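Local structure of foldase protein PrsA 2 (Bacillus anthracis, 6VJ4) at residues 61-64 with 65-68; 125-128 with 129-133; 203-206 with 207-210. The protein catalyses cis-trans isomerisation of peptidyl-prolyl bonds, assists extracellular folding of secreted proteins after translocation and is important for secretion of the protective antigen. All coordinates share one frame; numbering follows the deposited sequence.

Contact 1: residues 61-64 with 65-68; sequences GDQF and KNVL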
loop_
_atom_site.group_PDB
_atom_site.type_symbol
_atom_site.label_atom_id
_atom_site.label_comp_id
_atom_site.label_asym_id
_atom_site.label_seq_id
_atom_site.Cartn_x
_atom_site.Cartn_y
_atom_site.Cartn_z
ATOM N N GLY A 61 8.917 -33.468 -13.500
ATOM C CA GLY A 61 9.702 -34.502 -12.799
ATOM C C GLY A 61 11.007 -33.944 -12.255
ATOM O O GLY A 61 10.968 -32.876 -11.614
ATOM N N ASP A 62 12.125 -34.621 -12.539
ATOM C CA ASP A 62 13.473 -34.220 -12.041
ATOM C C ASP A 62 13.907 -32.875 -12.646
ATOM O O ASP A 62 14.961 -32.362 -12.223
ATOM C CB ASP A 62 14.512 -35.309 -12.331
ATOM C CG ASP A 62 14.669 -35.662 -13.804
ATOM O OD1 ASP A 62 13.897 -35.128 -14.628
ATOM O OD2 ASP A 62 15.564 -36.473 -14.118
ATOM N N GLN A 63 13.140 -32.334 -13.600
ATOM C CA GLN A 63 13.478 -31.030 -14.240
ATOM C C GLN A 63 12.818 -29.881 -13.468
ATOM O O GLN A 63 13.161 -28.715 -13.751
ATOM C CB GLN A 63 13.010 -30.998 -15.699
ATOM C CG GLN A 63 13.737 -31.980 -16.610
ATOM C CD GLN A 63 15.199 -31.652 -16.791
ATOM O OE1 GLN A 63 15.653 -30.546 -16.502
ATOM N NE2 GLN A 63 15.952 -32.615 -17.293
ATOM N N PHE A 64 11.925 -30.209 -12.526
ATOM C CA PHE A 64 11.154 -29.204 -11.744
ATOM C C PHE A 64 12.079 -28.077 -11.258
ATOM O O PHE A 64 11.745 -26.894 -11.475
ATOM C CB PHE A 64 10.414 -29.890 -10.589
ATOM C CG PHE A 64 9.545 -28.982 -9.756
ATOM C CD1 PHE A 64 8.271 -28.630 -10.180
ATOM C CD2 PHE A 64 9.990 -28.491 -8.538
ATOM C CE1 PHE A 64 7.474 -27.794 -9.413
ATOM C CE2 PHE A 64 9.188 -27.658 -7.771
ATOM C CZ PHE A 64 7.933 -27.310 -8.210
ATOM N N LYS A 65 13.213 -28.429 -10.644
ATOM C CA LYS A 65 14.148 -27.400 -10.113
ATOM C C LYS A 65 14.657 -26.516 -11.258
ATOM O O LYS A 65 14.680 -25.284 -11.078
ATOM C CB LYS A 65 15.309 -28.058 -9.358
ATOM C CG LYS A 65 14.947 -28.635 -7.996
ATOM C CD LYS A 65 16.130 -29.227 -7.258
ATOM C CE LYS A 65 15.789 -29.672 -5.851
ATOM N NZ LYS A 65 15.383 -28.532 -4.995
ATOM N N ASN A 66 15.037 -27.126 -12.385
ATOM C CA ASN A 66 15.564 -26.368 -13.555
ATOM C C ASN A 66 14.486 -25.417 -14.089
ATOM O O ASN A 66 14.754 -24.200 -14.118
ATOM C CB ASN A 66 16.086 -27.298 -14.653
ATOM C CG ASN A 66 17.428 -27.916 -14.318
ATOM O OD1 ASN A 66 18.215 -27.340 -13.567
ATOM N ND2 ASN A 66 17.707 -29.078 -14.888
ATOM N N VAL A 67 13.322 -25.945 -14.487
ATOM C CA VAL A 67 12.233 -25.068 -15.023
ATOM C C VAL A 67 11.941 -23.978 -13.985
ATOM O O VAL A 67 11.788 -22.809 -14.384
ATOM C CB VAL A 67 10.966 -25.861 -15.403
ATOM C CG1 VAL A 67 11.188 -26.733 -16.630
ATOM C CG2 VAL A 67 10.435 -26.690 -14.245
ATOM N N LEU A 68 11.895 -24.358 -12.704
ATOM C CA LEU A 68 11.664 -23.410 -11.582
ATOM C C LEU A 68 12.806 -22.380 -11.568
ATOM O O LEU A 68 12.516 -21.174 -11.434
ATOM C CB LEU A 68 11.571 -24.233 -10.290
ATOM C CG LEU A 68 11.110 -23.499 -9.032
ATOM C CD1 LEU A 68 10.471 -24.471 -8.049
ATOM C CD2 LEU A 68 12.258 -22.742 -8.376
#

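Contact 2: residues 125-128 with 129-133; sequences EIKK and KLDTG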
loop_
_atom_site.group_PDB
_atom_site.type_symbol
_atom_site.label_atom_id
_atom_site.label_comp_id
_atom_site.label_asym_id
_atom_site.label_seq_id
_atom_site.Cartn_x
_atom_site.Cartn_y
_atom_site.Cartn_z
ATOM N N GLU A 125 -12.529 10.335 -46.786
ATOM C CA GLU A 125 -12.370 10.229 -48.259
ATOM C C GLU A 125 -12.687 8.787 -48.677
ATOM O O GLU A 125 -13.303 8.618 -49.744
ATOM C CB GLU A 125 -11.007 10.770 -48.683
ATOM C CG GLU A 125 -10.900 12.285 -48.544
ATOM C CD GLU A 125 -11.922 13.076 -49.352
ATOM O OE1 GLU A 125 -12.499 14.033 -48.806
ATOM O OE2 GLU A 125 -12.129 12.745 -50.532
ATOM N N ILE A 126 -12.360 7.799 -47.838
ATOM C CA ILE A 126 -12.726 6.390 -48.173
ATOM C C ILE A 126 -14.246 6.268 -48.203
ATOM O O ILE A 126 -14.761 5.649 -49.138
ATOM C CB ILE A 126 -12.052 5.394 -47.212
ATOM C CG1 ILE A 126 -10.582 5.245 -47.608
ATOM C CG2 ILE A 126 -12.763 4.049 -47.203
ATOM C CD1 ILE A 126 -9.754 4.476 -46.648
ATOM N N LYS A 127 -14.933 6.844 -47.206
ATOM C CA LYS A 127 -16.416 6.782 -47.156
ATOM C C LYS A 127 -17.007 7.410 -48.434
ATOM O O LYS A 127 -17.927 6.816 -49.020
ATOM C CB LYS A 127 -16.922 7.520 -45.906
ATOM C CG LYS A 127 -18.432 7.526 -45.718
ATOM C CD LYS A 127 -19.041 6.142 -45.706
ATOM C CE LYS A 127 -20.437 6.080 -45.113
ATOM N NZ LYS A 127 -21.387 6.957 -45.825
ATOM N N LYS A 128 -16.484 8.557 -48.835
ATOM C CA LYS A 128 -16.965 9.255 -50.060
ATOM C C LYS A 128 -16.866 8.326 -51.283
ATOM O O LYS A 128 -17.859 8.250 -52.049
ATOM C CB LYS A 128 -16.185 10.554 -50.259
ATOM C CG LYS A 128 -16.637 11.714 -49.382
ATOM C CD LYS A 128 -15.921 13.006 -49.701
ATOM C CE LYS A 128 -16.407 14.180 -48.877
ATOM N NZ LYS A 128 -16.186 13.962 -47.428
ATOM N N LYS A 129 -15.772 7.571 -51.397
ATOM C CA LYS A 129 -15.556 6.657 -52.557
ATOM C C LYS A 129 -16.548 5.496 -52.491
ATOM O O LYS A 129 -17.180 5.173 -53.519
ATOM C CB LYS A 129 -14.110 6.158 -52.581
ATOM C CG LYS A 129 -13.074 7.163 -53.071
ATOM C CD LYS A 129 -11.670 6.652 -52.923
ATOM C CE LYS A 129 -10.611 7.648 -53.349
ATOM N NZ LYS A 129 -9.257 7.114 -53.069
ATOM N N LEU A 130 -16.695 4.884 -51.319
ATOM C CA LEU A 130 -17.659 3.767 -51.181
ATOM C C LEU A 130 -19.089 4.247 -51.496
ATOM O O LEU A 130 -19.848 3.466 -52.077
ATOM C CB LEU A 130 -17.581 3.222 -49.761
ATOM C CG LEU A 130 -16.245 2.588 -49.395
ATOM C CD1 LEU A 130 -16.138 2.377 -47.890
ATOM C CD2 LEU A 130 -16.052 1.290 -50.145
ATOM N N ASP A 131 -19.425 5.489 -51.143
ATOM C CA ASP A 131 -20.807 5.984 -51.368
ATOM C C ASP A 131 -21.103 6.099 -52.871
ATOM O O ASP A 131 -22.298 6.052 -53.221
ATOM C CB ASP A 131 -21.062 7.273 -50.589
ATOM C CG ASP A 131 -21.289 7.044 -49.098
ATOM O OD1 ASP A 131 -21.485 5.875 -48.685
ATOM O OD2 ASP A 131 -21.310 8.035 -48.361
ATOM N N THR A 132 -20.050 6.205 -53.696
ATOM C CA THR A 132 -20.158 6.311 -55.188
ATOM C C THR A 132 -20.331 4.921 -55.813
ATOM O O THR A 132 -20.668 4.883 -56.993
ATOM C CB THR A 132 -18.926 6.927 -55.879
ATOM O OG1 THR A 132 -17.851 5.981 -56.014
ATOM C CG2 THR A 132 -18.426 8.190 -55.212
ATOM N N GLY A 133 -20.021 3.849 -55.062
ATOM C CA GLY A 133 -20.080 2.467 -55.588
ATOM C C GLY A 133 -18.721 1.778 -55.653
ATOM O O GLY A 133 -18.674 0.614 -56.091
#

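Contact 3: residues 203-206 with 207-210; sequences PYDE and VKNS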
loop_
_atom_site.group_PDB
_atom_site.type_symbol
_atom_site.label_atom_id
_atom_site.label_comp_id
_atom_site.label_asym_id
_atom_site.label_seq_id
_atom_site.Cartn_x
_atom_site.Cartn_y
_atom_site.Cartn_z
ATOM N N PRO A 203 -32.849 -17.863 -26.996
ATOM C CA PRO A 203 -33.287 -17.182 -25.787
ATOM C C PRO A 203 -32.149 -17.080 -24.771
ATOM O O PRO A 203 -31.303 -17.968 -24.707
ATOM C CB PRO A 203 -34.409 -18.087 -25.263
ATOM C CG PRO A 203 -34.874 -18.823 -26.485
ATOM C CD PRO A 203 -33.613 -19.099 -27.258
ATOM N N TYR A 204 -32.177 -16.005 -23.999
ATOM C CA TYR A 204 -31.142 -15.703 -22.986
ATOM C C TYR A 204 -30.839 -16.907 -22.087
ATOM O O TYR A 204 -29.678 -17.226 -21.915
ATOM C CB TYR A 204 -31.569 -14.497 -22.160
ATOM C CG TYR A 204 -30.580 -14.101 -21.104
ATOM C CD1 TYR A 204 -29.354 -13.573 -21.456
ATOM C CD2 TYR A 204 -30.847 -14.288 -19.759
ATOM C CE1 TYR A 204 -28.427 -13.218 -20.499
ATOM C CE2 TYR A 204 -29.929 -13.939 -18.787
ATOM C CZ TYR A 204 -28.719 -13.381 -19.164
ATOM O OH TYR A 204 -27.797 -13.034 -18.221
ATOM N N ASP A 205 -31.865 -17.522 -21.513
ATOM C CA ASP A 205 -31.651 -18.650 -20.572
ATOM C C ASP A 205 -30.897 -19.787 -21.264
ATOM O O ASP A 205 -30.149 -20.509 -20.576
ATOM C CB ASP A 205 -32.993 -19.099 -19.997
ATOM C CG ASP A 205 -33.535 -18.118 -18.984
ATOM O OD1 ASP A 205 -32.749 -17.295 -18.511
ATOM O OD2 ASP A 205 -34.732 -18.216 -18.648
ATOM N N GLU A 206 -31.047 -19.902 -22.577
ATOM C CA GLU A 206 -30.434 -21.020 -23.324
ATOM C C GLU A 206 -28.946 -20.757 -23.542
ATOM O O GLU A 206 -28.195 -21.736 -23.564
ATOM C CB GLU A 206 -31.200 -21.234 -24.633
ATOM C CG GLU A 206 -30.801 -22.491 -25.370
ATOM C CD GLU A 206 -31.603 -22.799 -26.626
ATOM O OE1 GLU A 206 -31.076 -23.538 -27.480
ATOM O OE2 GLU A 206 -32.754 -22.321 -26.738
ATOM N N VAL A 207 -28.526 -19.487 -23.620
ATOM C CA VAL A 207 -27.101 -19.183 -23.947
ATOM C C VAL A 207 -26.348 -18.443 -22.828
ATOM O O VAL A 207 -25.132 -18.307 -22.983
ATOM C CB VAL A 207 -27.039 -18.368 -25.249
ATOM C CG1 VAL A 207 -27.574 -19.160 -26.430
ATOM C CG2 VAL A 207 -27.772 -17.057 -25.098
ATOM N N LYS A 208 -26.995 -18.042 -21.730
ATOM C CA LYS A 208 -26.293 -17.211 -20.707
ATOM C C LYS A 208 -25.090 -17.961 -20.102
ATOM O O LYS A 208 -24.088 -17.307 -19.827
ATOM C CB LYS A 208 -27.291 -16.728 -19.646
ATOM C CG LYS A 208 -27.931 -17.816 -18.781
ATOM C CD LYS A 208 -29.079 -17.277 -17.934
ATOM C CE LYS A 208 -29.666 -18.291 -16.970
ATOM N NZ LYS A 208 -30.901 -17.774 -16.327
ATOM N N ASN A 209 -25.174 -19.278 -19.914
ATOM C CA ASN A 209 -24.026 -20.025 -19.326
ATOM C C ASN A 209 -22.807 -19.882 -20.251
ATOM O O ASN A 209 -21.696 -19.629 -19.731
ATOM C CB ASN A 209 -24.379 -21.492 -19.030
ATOM C CG ASN A 209 -25.303 -21.678 -17.837
ATOM O OD1 ASN A 209 -25.725 -20.711 -17.202
ATOM N ND2 ASN A 209 -25.603 -22.924 -17.498
ATOM N N SER A 210 -23.019 -19.971 -21.567
ATOM C CA SER A 210 -21.918 -19.888 -22.565
ATOM C C SER A 210 -21.354 -18.465 -22.635
ATOM O O SER A 210 -20.132 -18.323 -22.807
ATOM C CB SER A 210 -22.368 -20.367 -23.936
ATOM O OG SER A 210 -23.354 -19.508 -24.494
HETATM O O HOH W 1 -27.398 -21.194 -20.490
HETATM O O HOH W 2 -25.426 -21.653 -22.391
#

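Contact 1: residues 61-64 with 65-68
The F64 ring meets L68 obliquely: methyl CD1 of L68 comes to 3.4 Å from CE2 of F64 and stays close to CZ, so the contact falls on the far end of the ring. F64 holds its CG anti to the backbone N (chi1 -177°), which swings the phenyl group alongside the next turn. The other flat groups are the amides of Q63 and N66, whose planes are inclined by 37°. ND2 of N66 donates to OE1 of Q63 over 3.0 Å in an almost straight bond, N-H...O 172°; the acceptor lies in the amide plane of N66, whereas the donor is tilted out of the carbonyl plane of Q63. A bend at chi2 of Q63 brings its amide round beside the first turn for this i to i+3 link on the exposed side. Beneath the side chains the first helical turn closes through V67 N to Q63 O at 2.9 Å and L68 N to F64 O at 2.8 Å. Methyl CG2 of V67 packs against the carbonyl of F64. G61, at positive phi, is the first residue beyond helix 46-60, and its carbonyl accepts from F64 N. The short connection thus joins helix 46-60 to helix 64-70: F64 rests on A56 and K57 of the former and meets F79 of helix 76-95 edge-to-face, L68 also touches F79, and V67 reaches back to Y60.

Contact 2: residues 125-128 with 129-133
K127 and D131, one helical turn apart, form a salt bridge in which NZ of K127 lies 2.8 Å from OD2 of D131, on the syn lone pair of that oxygen, with a weaker bond to OD1 of the same carboxylate. The ammonium is thereby shared between both oxygens. The lysine chain leaves with CG anti to the backbone N and bends at chi2 (55°) and chi4, which curls its end back toward the aspartate. On the buried side I126 and L130 run side by side, CG2 of I126 being 3.8 Å from CD1 of L130. Both pairs are spaced by regular backbone bonds, L130 N to I126 O at 3.0 Å and D131 N to K127 O at 2.9 Å. The helix then closes in a Schellman motif: G133 adopts positive phi and its N bonds to L130 O at 3.0 Å, while T132 N makes a weak bond to K128 O. The carbonyl of K129 accepts from T132 N and, in the conformer described, also from T132 OG1 at 2.7 Å. Farther out, within the parvulin-type PpiC domain, I126 packs on I115 and V117 of strand 110-117, and L130 settles on F136 and L139 of helix 136-143. I180 lies against both K127 and L130, and D182 forms a long, weak ion pair with NZ of K127.

Contact 3: residues 203-206 with 207-210
K208 sets its CB over one face of the Y204 ring and ends on D205, so its chain links an aromatic contact to a salt bridge. CB starts the path above the phenol ring, 3.8 Å from the ring centroid and 18° off the normal, a CH-pi contact offset toward the rim. CG stands in the crowded position between the backbone N and the carbonyl carbon (chi1 65°), close to the carbonyl oxygen of Y204, and from there the chain is extended. CD passes 3.5 Å from CE2 of Y204, CE approaches OD1 of D205, and NZ bonds to that oxygen at 2.9 Å, meeting it from above the carboxylate plane. The side chains of K208 and D205 point the same way, whereas K208 crosses Y204 at about a right angle. Under this arrangement the carbonyl of Y204 accepts twice, from K208 N at 2.8 Å, almost in line with the C=O, and from V207 N, which sits above the carbonyl plane. P203, the N-cap residue, receives E206 N on its carbonyl oxygen. The next turn is kinked: a water accepts from N209 N and donates to D205 O at 2.8 Å, and a second joins S210 N to E206 O, while OG of S210 bonds to V207 O at 2.6 Å. This first turn of helix 204-220 faces helix 99-104, where Y204 OH hydrogen-bonds E99 and both Y204 and K208 touch V102; in the loop that follows, Y106 meets the Y204 ring edge-to-face and also packs on V207.

All three contacts are local, each spanning about two turns of chain at or near a helix end, and none touches another; contacts 1 and 2 lie on opposite sides of the chain's centre, their own centres about 60 Å apart. Contact 1 and contact 3 are surface sites at helix starts, both with an aromatic residue packed against the side chain four positions on: a leucine methyl in the first, a lysine chain in the second. Contact 2, at a helix end in the PpiC domain, is partly buried through its isoleucine and leucine. Polar chemistry differs too: an amide pair in contact 1, an i to i+4 salt bridge in contact 2, and an i to i+3 salt bridge with waters bridging backbone groups at the kink in contact 3.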